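Alpha-L-arabinosidase (Xanthomonas axonopodis pv. citri, PDB 6D25) is a trimeric GH51 arabinofuranosidase that probably releases arabinofuranosyl groups from arabinoxylans and can cope with internal di-substitutions. Local coordinates at residues S70-P73 with Y78-D81; M374-V377 with I382-D385; G59-V64 with V128-R133. All coordinates share one frame; numbering follows the deposited sequence. Where two conformers were deposited one is given.

In the fold
From the N terminus, strands 29-36 and 43-44 of the mixed sheet precede strand 51-52, which opens the eight-stranded parallel barrel and leads into 59-64. These belong to interaction 3, which pairs them with 128-133 at the end of a hairpin between strand 93-96 and helix 136-146. Nested in that loop, interaction 1 closes the hairpin 74-75/78-79 by joining 70-73 to 78-81. Interaction 2 follows in series and closes a short loop between 374-377 and 382-385, after strand 366-371, the last of the barrel. The three contacts touch one another: R79 reaches G62 and V64 and packs on T384, while G63 lies against V375 and N376. They tie the first, second and last loops of the barrel together.

Interaction 1 of 3, residues S70-P73 with Y78-D81; sequences SPIP and YRND
P73 and N80 close the open end of a small beta hairpin, strands 74-75 and 78-79, just where it passes into helix 80-88. This is part of the connection between strands 51-52 and 93-96, the first two of the (beta/alpha)8 barrel.

Backbone hydrogen bonding centres on one oxygen. N80 N donates to P73 O over 2.9 Å with an almost straight N-H...O angle of 170°. The donor is tilted 27° from the carbonyl plane. The same oxygen receives a CA-H...O contact from R79 CA at 3.5 Å. A water donates to P73 O at 2.8 Å and accepts from D81 N at 3.2 Å. The first turn of the helix is thus tied to the preceding loop both directly and through water. R79 holds the N-cap position.

Van der Waals packing comes from I72 and P73. The CG2 branch of I72 lies 4.1 Å above the guanidinium plane of R79, over the centre of the group, and also meets R79 CB. I72 CD1 lies near R79 NH2. The ring of P73 adds a contact through CB, which lies against ND2 of N80. On the other end of that amide, OD1 bonds to T75 OG1 on strand 74-75 of the hairpin.

Charge pairing fixes how the arginine lies. R79 is bent at chi3 (-66°), and its guanidinium turns side-on to D81. NH2 bonds to G62 O and G386 O, so the guanidinium ties helix 80-88 to two other loops. D81 is met in the guanidinium plane, with each carboxylate oxygen using its syn lone pair: R79 NE lies 2.8 Å from D81 OD1, and R79 NH1 lies 3.0 Å from D81 OD2.

Interaction 2 of 3, residues M374-V377 with I382-D385; sequences MVNV and ILTD
V375 and I382 form a single beta bridge with their chains running parallel, their CA atoms 4.9 Å apart, and N376 N donates to I382 O at 3.0 Å. The bridge sets the loop after strand 366-371, the last strand of the (beta/alpha)8 barrel, against the first strand of the hairpin 382-385/388-391. A CA-H...O contact from V375 CA reaches the same I382 oxygen at 3.4 Å.

Beyond the bridge, the side chain of N376 takes over from the backbone. N376 has a left-handed backbone (phi 69°), and the chain turns away from strand 382-385 there. Its amide reaches along the strand to T384 and grips it twice, through OD1 and through ND2. OD1 accepts from T384 N at 2.8 Å, in the carbonyl plane and on a lone pair. With one bond at each end, the two fix the rotation of the amide and which atom is O and which is N. ND2 also donates to T58 O, so both the first and last barrel loops meet this amide.

Apolar contacts flank these bonds. V375 CG1 touches I382 CG2 and T384 CG2, each at 4.2 Å, and the V375 and T384 side chains lie roughly perpendicular. L383 CD2 approaches N376 CA. I382 and T384 also pack on helix 80-88. A chi1 of 71° tucks the threonine hydroxyl between its backbone N and C, which turns it to the asparagine: N376 ND2 donates to T384 OG1 at 2.9 Å, with the oxygen 5° out of the amide plane.

Interaction 3 of 3, residues G59-V64 with V128-R133; sequences GIYGGV and VEESNR
Y61 reaches across to E130 and joins two loops of the (beta/alpha)8 barrel. Residues 59-64 follow the first barrel strand, 51-52. Residues 128-133 include the second strand of the hairpin 120-122/128-130 and the turn leading to helix 136-146.

The hydrogen bonds gather at the phenol and the carboxylate. Y61 OH donates to E130 OE2 at 2.6 Å, a short bond that uses the syn lone pair. The oxygen meets the ring at its edge, near the ring plane, and the ring and carboxylate planes are 46° apart. E130 OE2 takes a second bond on its anti side, 18° out of the carboxylate plane, from N132 N at 2.8 Å. E130 OE1 lies in the ring plane at the edge of Y61 and is bonded to H55 ND1. The glutamate is therefore held at both oxygens. Its bend at chi2 (61°) brings the carboxylate back toward its own turn, where N132 N lies. Y61 OH in turn accepts from F134 N, so the hydroxyl both gives and receives.

The turn itself is an ST turn. S131 OG accepts from R133 N at 3.1 Å. The serine oxygen also lies oblique to the ring, 3.6 Å from Y61 OH.

Within 59-64, I60 CG2 covers one face of the Y61 ring, 4.1 Å above its centre. R133 turns its end away from the ring and, in one of its two conformers, forms a salt bridge with E138 of helix 136-146. Further back on the hairpin, E129 bonds to R176 N of a second subunit, so this element also joins the trimer interface. R133 CB lies 4.3 Å from Y61 CE1.

Interaction 1 of 3, residues S70-P73 with Y78-D81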
loop_
_atom_site.group_PDB
_atom_site.type_symbol
_atom_site.label_atom_id
_atom_site.label_comp_id
_atom_site.label_asym_id
_atom_site.label_seq_id
_atom_site.Cartn_x
_atom_site.Cartn_y
_atom_site.Cartn_z
ATOM N N SER A 70 20.221 36.613 -2.749
ATOM C CA SER A 70 20.131 36.973 -4.167
ATOM C C SER A 70 20.250 38.497 -4.327
ATOM O O SER A 70 19.678 39.239 -3.545
ATOM C CB SER A 70 18.821 36.493 -4.765
ATOM O OG SER A 70 18.661 36.925 -6.110
ATOM N N PRO A 71 20.898 38.955 -5.397
ATOM C CA PRO A 71 20.832 40.378 -5.756
ATOM C C PRO A 71 19.474 40.778 -6.354
ATOM O O PRO A 71 19.202 41.948 -6.504
ATOM C CB PRO A 71 21.959 40.554 -6.803
ATOM C CG PRO A 71 22.104 39.194 -7.436
ATOM C CD PRO A 71 21.763 38.214 -6.332
ATOM N N ILE A 72 18.625 39.814 -6.718
ATOM C CA ILE A 72 17.258 40.148 -7.110
ATOM C C ILE A 72 16.493 40.606 -5.853
ATOM O O ILE A 72 16.435 39.895 -4.839
ATOM C CB ILE A 72 16.600 38.944 -7.794
ATOM C CG1 ILE A 72 17.366 38.538 -9.054
ATOM C CG2 ILE A 72 15.128 39.227 -8.088
ATOM C CD1 ILE A 72 17.008 37.144 -9.569
ATOM N N PRO A 73 15.921 41.818 -5.894
ATOM C CA PRO A 73 15.280 42.378 -4.707
ATOM C C PRO A 73 14.232 41.406 -4.137
ATOM O O PRO A 73 13.353 40.894 -4.886
ATOM C CB PRO A 73 14.635 43.692 -5.180
ATOM C CG PRO A 73 15.488 44.109 -6.373
ATOM C CD PRO A 73 15.939 42.822 -6.998
ATOM N N TYR A 78 11.812 35.729 -1.149
ATOM C CA TYR A 78 10.775 35.804 -2.183
ATOM C C TYR A 78 10.984 37.071 -3.016
ATOM O O TYR A 78 11.038 38.151 -2.473
ATOM C CB TYR A 78 9.376 35.855 -1.579
ATOM C CG TYR A 78 9.116 34.893 -0.460
ATOM C CD1 TYR A 78 9.132 33.538 -0.690
ATOM C CD2 TYR A 78 8.833 35.338 0.819
ATOM C CE1 TYR A 78 8.931 32.644 0.347
ATOM C CE2 TYR A 78 8.596 34.459 1.865
ATOM C CZ TYR A 78 8.680 33.100 1.624
ATOM O OH TYR A 78 8.470 32.216 2.627
ATOM N N ARG A 79 11.076 36.929 -4.331
ATOM C CA ARG A 79 11.338 38.105 -5.165
ATOM C C ARG A 79 10.138 39.071 -5.065
ATOM O O ARG A 79 8.956 38.689 -5.155
ATOM C CB ARG A 79 11.691 37.700 -6.597
ATOM C CG ARG A 79 10.624 36.931 -7.350
ATOM C CD ARG A 79 11.208 36.457 -8.692
ATOM N NE ARG A 79 11.502 37.581 -9.556
ATOM C CZ ARG A 79 12.337 37.544 -10.577
ATOM N NH1 ARG A 79 12.383 38.569 -11.394
ATOM N NH2 ARG A 79 13.144 36.481 -10.761
ATOM N N ASN A 80 10.481 40.342 -4.873
ATOM C CA ASN A 80 9.494 41.389 -4.534
ATOM C C ASN A 80 8.491 41.639 -5.683
ATOM O O ASN A 80 7.313 41.923 -5.452
ATOM C CB ASN A 80 10.217 42.693 -4.218
ATOM C CG ASN A 80 10.907 42.679 -2.867
ATOM O OD1 ASN A 80 10.639 41.809 -2.038
ATOM N ND2 ASN A 80 11.784 43.639 -2.644
ATOM N N ASP A 81 8.990 41.625 -6.913
ATOM C CA ASP A 81 8.184 41.970 -8.092
ATOM C C ASP A 81 7.018 40.977 -8.218
ATOM O O ASP A 81 5.863 41.392 -8.464
ATOM C CB ASP A 81 9.035 42.085 -9.361
ATOM C CG ASP A 81 9.973 40.910 -9.690
ATOM O OD1 ASP A 81 9.950 39.891 -8.980
ATOM O OD2 ASP A 81 10.809 41.069 -10.638
HETATM O O HOH W 1 12.164 41.677 -7.312
#

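Interaction 2 of 3, residues M374-V377 with I382-D385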
loop_
_atom_site.group_PDB
_atom_site.type_symbol
_atom_site.label_atom_id
_atom_site.label_comp_id
_atom_site.label_asym_id
_atom_site.label_seq_id
_atom_site.Cartn_x
_atom_site.Cartn_y
_atom_site.Cartn_z
ATOM N N MET A 374 1.780 28.901 -12.257
ATOM C CA MET A 374 1.694 30.262 -11.784
ATOM C C MET A 374 2.787 31.138 -12.420
ATOM O O MET A 374 2.464 32.234 -12.914
ATOM C CB MET A 374 1.784 30.313 -10.251
ATOM C CG MET A 374 1.420 31.656 -9.662
ATOM S SD MET A 374 1.357 31.610 -7.846
ATOM C CE MET A 374 3.096 31.458 -7.456
ATOM N N VAL A 375 4.066 30.720 -12.366
ATOM C CA VAL A 375 5.168 31.498 -12.884
ATOM C C VAL A 375 6.041 30.617 -13.782
ATOM O O VAL A 375 6.351 29.497 -13.392
ATOM C CB VAL A 375 6.015 32.101 -11.746
ATOM C CG1 VAL A 375 7.086 33.051 -12.278
ATOM C CG2 VAL A 375 5.160 32.807 -10.717
ATOM N N ASN A 376 6.373 31.082 -14.974
ATOM C CA ASN A 376 7.405 30.465 -15.849
ATOM C C ASN A 376 7.001 29.097 -16.421
ATOM O O ASN A 376 7.840 28.491 -17.107
ATOM C CB ASN A 376 8.742 30.338 -15.116
ATOM C CG ASN A 376 9.423 31.677 -14.958
ATOM O OD1 ASN A 376 9.230 32.544 -15.830
ATOM N ND2 ASN A 376 10.211 31.833 -13.900
ATOM N N VAL A 377 5.806 28.589 -16.140
ATOM C CA VAL A 377 5.456 27.191 -16.474
ATOM C C VAL A 377 4.043 27.196 -17.067
ATOM O O VAL A 377 3.107 27.777 -16.480
ATOM C CB VAL A 377 5.491 26.313 -15.211
ATOM C CG1 VAL A 377 4.921 24.935 -15.456
ATOM C CG2 VAL A 377 6.907 26.218 -14.652
ATOM N N ILE A 382 3.086 35.064 -14.967
ATOM C CA ILE A 382 4.291 35.877 -14.930
ATOM C C ILE A 382 5.439 35.082 -15.538
ATOM O O ILE A 382 5.481 33.882 -15.326
ATOM C CB ILE A 382 4.636 36.275 -13.471
ATOM C CG1 ILE A 382 3.531 37.123 -12.850
ATOM C CG2 ILE A 382 5.993 36.960 -13.374
ATOM C CD1 ILE A 382 3.624 37.206 -11.347
ATOM N N LEU A 383 6.306 35.741 -16.292
ATOM C CA LEU A 383 7.537 35.162 -16.784
ATOM C C LEU A 383 8.697 35.972 -16.190
ATOM O O LEU A 383 8.602 37.198 -16.123
ATOM C CB LEU A 383 7.595 35.171 -18.318
ATOM C CG LEU A 383 6.373 34.571 -19.019
ATOM C CD1 LEU A 383 6.526 34.686 -20.525
ATOM C CD2 LEU A 383 6.216 33.107 -18.668
ATOM N N THR A 384 9.721 35.293 -15.696
ATOM C CA THR A 384 10.903 35.946 -15.142
ATOM C C THR A 384 12.153 35.391 -15.816
ATOM O O THR A 384 12.186 34.263 -16.302
ATOM C CB THR A 384 11.055 35.763 -13.631
ATOM O OG1 THR A 384 11.410 34.413 -13.359
ATOM C CG2 THR A 384 9.818 36.123 -12.853
ATOM N N ASP A 385 13.188 36.218 -15.804
ATOM C CA ASP A 385 14.485 35.818 -16.288
ATOM C C ASP A 385 15.541 36.665 -15.561
ATOM O O ASP A 385 15.760 37.830 -15.928
ATOM C CB ASP A 385 14.559 36.026 -17.803
ATOM C CG ASP A 385 15.901 35.628 -18.405
ATOM O OD1 ASP A 385 16.724 35.040 -17.701
ATOM O OD2 ASP A 385 16.097 35.906 -19.562
#

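Interaction 3 of 3, residues G59-V64 with V128-R133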
loop_
_atom_site.group_PDB
_atom_site.type_symbol
_atom_site.label_atom_id
_atom_site.label_comp_id
_atom_site.label_asym_id
_atom_site.label_seq_id
_atom_site.Cartn_x
_atom_site.Cartn_y
_atom_site.Cartn_z
ATOM N N GLY A 59 9.593 27.519 -12.176
ATOM C CA GLY A 59 8.374 27.953 -11.572
ATOM C C GLY A 59 8.508 28.326 -10.117
ATOM O O GLY A 59 7.789 29.220 -9.653
ATOM N N ILE A 60 9.407 27.657 -9.396
ATOM C CA ILE A 60 9.668 27.983 -8.008
ATOM C C ILE A 60 11.017 28.693 -7.900
ATOM O O ILE A 60 11.084 29.823 -7.387
ATOM C CB ILE A 60 9.621 26.713 -7.128
ATOM C CG1 ILE A 60 8.213 26.108 -7.119
ATOM C CG2 ILE A 60 10.123 27.012 -5.734
ATOM C CD1 ILE A 60 7.171 26.919 -6.461
ATOM N N TYR A 61 12.057 28.035 -8.348
ATOM C CA TYR A 61 13.418 28.578 -8.277
ATOM C C TYR A 61 13.609 29.561 -9.437
ATOM O O TYR A 61 13.684 29.135 -10.588
ATOM C CB TYR A 61 14.473 27.450 -8.300
ATOM C CG TYR A 61 14.285 26.535 -7.106
ATOM C CD1 TYR A 61 14.582 26.985 -5.825
ATOM C CD2 TYR A 61 13.723 25.279 -7.243
ATOM C CE1 TYR A 61 14.293 26.217 -4.708
ATOM C CE2 TYR A 61 13.438 24.506 -6.130
ATOM C CZ TYR A 61 13.765 24.966 -4.852
ATOM O OH TYR A 61 13.539 24.195 -3.755
ATOM N N GLY A 62 13.713 30.851 -9.086
ATOM C CA GLY A 62 13.745 31.898 -10.082
ATOM C C GLY A 62 12.402 32.589 -10.199
ATOM O O GLY A 62 12.321 33.785 -10.097
ATOM N N GLY A 63 11.335 31.815 -10.350
ATOM C CA GLY A 63 9.985 32.415 -10.494
ATOM C C GLY A 63 9.438 33.009 -9.206
ATOM O O GLY A 63 8.709 33.996 -9.259
ATOM N N VAL A 64 9.728 32.371 -8.057
ATOM C CA VAL A 64 9.187 32.793 -6.740
ATOM C C VAL A 64 10.346 33.002 -5.747
ATOM O O VAL A 64 10.499 34.071 -5.147
ATOM C CB VAL A 64 8.179 31.770 -6.202
ATOM C CG1 VAL A 64 7.755 32.121 -4.779
ATOM C CG2 VAL A 64 6.968 31.660 -7.121
ATOM N N VAL A 128 16.535 17.087 -13.246
ATOM C CA VAL A 128 17.479 18.043 -12.642
ATOM C C VAL A 128 17.410 17.944 -11.103
ATOM O O VAL A 128 16.464 17.441 -10.510
ATOM C CB VAL A 128 17.171 19.477 -13.116
ATOM C CG1 VAL A 128 17.365 19.623 -14.629
ATOM C CG2 VAL A 128 15.778 19.941 -12.680
ATOM N N GLU A 129 18.387 18.533 -10.457
ATOM C CA GLU A 129 18.491 18.572 -9.008
ATOM C C GLU A 129 17.401 19.482 -8.413
ATOM O O GLU A 129 17.109 20.534 -8.957
ATOM C CB GLU A 129 19.890 19.042 -8.596
ATOM C CG GLU A 129 20.889 17.947 -8.803
ATOM C CD GLU A 129 22.330 18.395 -8.913
ATOM O OE1 GLU A 129 22.663 19.401 -8.162
ATOM O OE2 GLU A 129 23.080 17.776 -9.768
ATOM N N GLU A 130 16.821 19.027 -7.311
ATOM C CA GLU A 130 15.915 19.790 -6.486
ATOM C C GLU A 130 16.604 20.028 -5.124
ATOM O O GLU A 130 16.870 19.070 -4.394
ATOM C CB GLU A 130 14.625 18.973 -6.342
ATOM C CG GLU A 130 13.702 19.386 -5.196
ATOM C CD GLU A 130 13.192 20.810 -5.298
ATOM O OE1 GLU A 130 12.541 21.126 -6.315
ATOM O OE2 GLU A 130 13.470 21.629 -4.352
ATOM N N SER A 131 16.929 21.273 -4.807
ATOM C CA SER A 131 17.709 21.636 -3.593
ATOM C C SER A 131 16.859 21.508 -2.319
ATOM O O SER A 131 17.393 21.439 -1.216
ATOM C CB SER A 131 18.204 23.048 -3.704
ATOM O OG SER A 131 17.116 23.944 -3.620
ATOM N N ASN A 132 15.552 21.528 -2.470
ATOM C CA ASN A 132 14.618 21.574 -1.343
ATOM C C ASN A 132 14.806 22.843 -0.477
ATOM O O ASN A 132 14.343 22.881 0.674
ATOM C CB ASN A 132 14.625 20.308 -0.499
ATOM C CG ASN A 132 13.933 19.167 -1.220
ATOM O OD1 ASN A 132 12.775 19.309 -1.583
ATOM N ND2 ASN A 132 14.653 18.081 -1.497
ATOM N N ARG A 133 15.379 23.905 -1.046
ATOM C CA ARG A 133 15.519 25.128 -0.291
ATOM C C ARG A 133 14.153 25.783 -0.094
ATOM O O ARG A 133 13.936 26.486 0.866
ATOM C CB ARG A 133 16.491 26.066 -1.005
ATOM C CG ARG A 133 16.785 27.344 -0.251
ATOM C CD ARG A 133 17.430 27.144 1.080
ATOM N NE ARG A 133 17.464 28.363 1.856
ATOM C CZ ARG A 133 16.501 28.746 2.708
ATOM N NH1 ARG A 133 15.367 28.064 2.776
ATOM N NH2 ARG A 133 16.684 29.827 3.464
#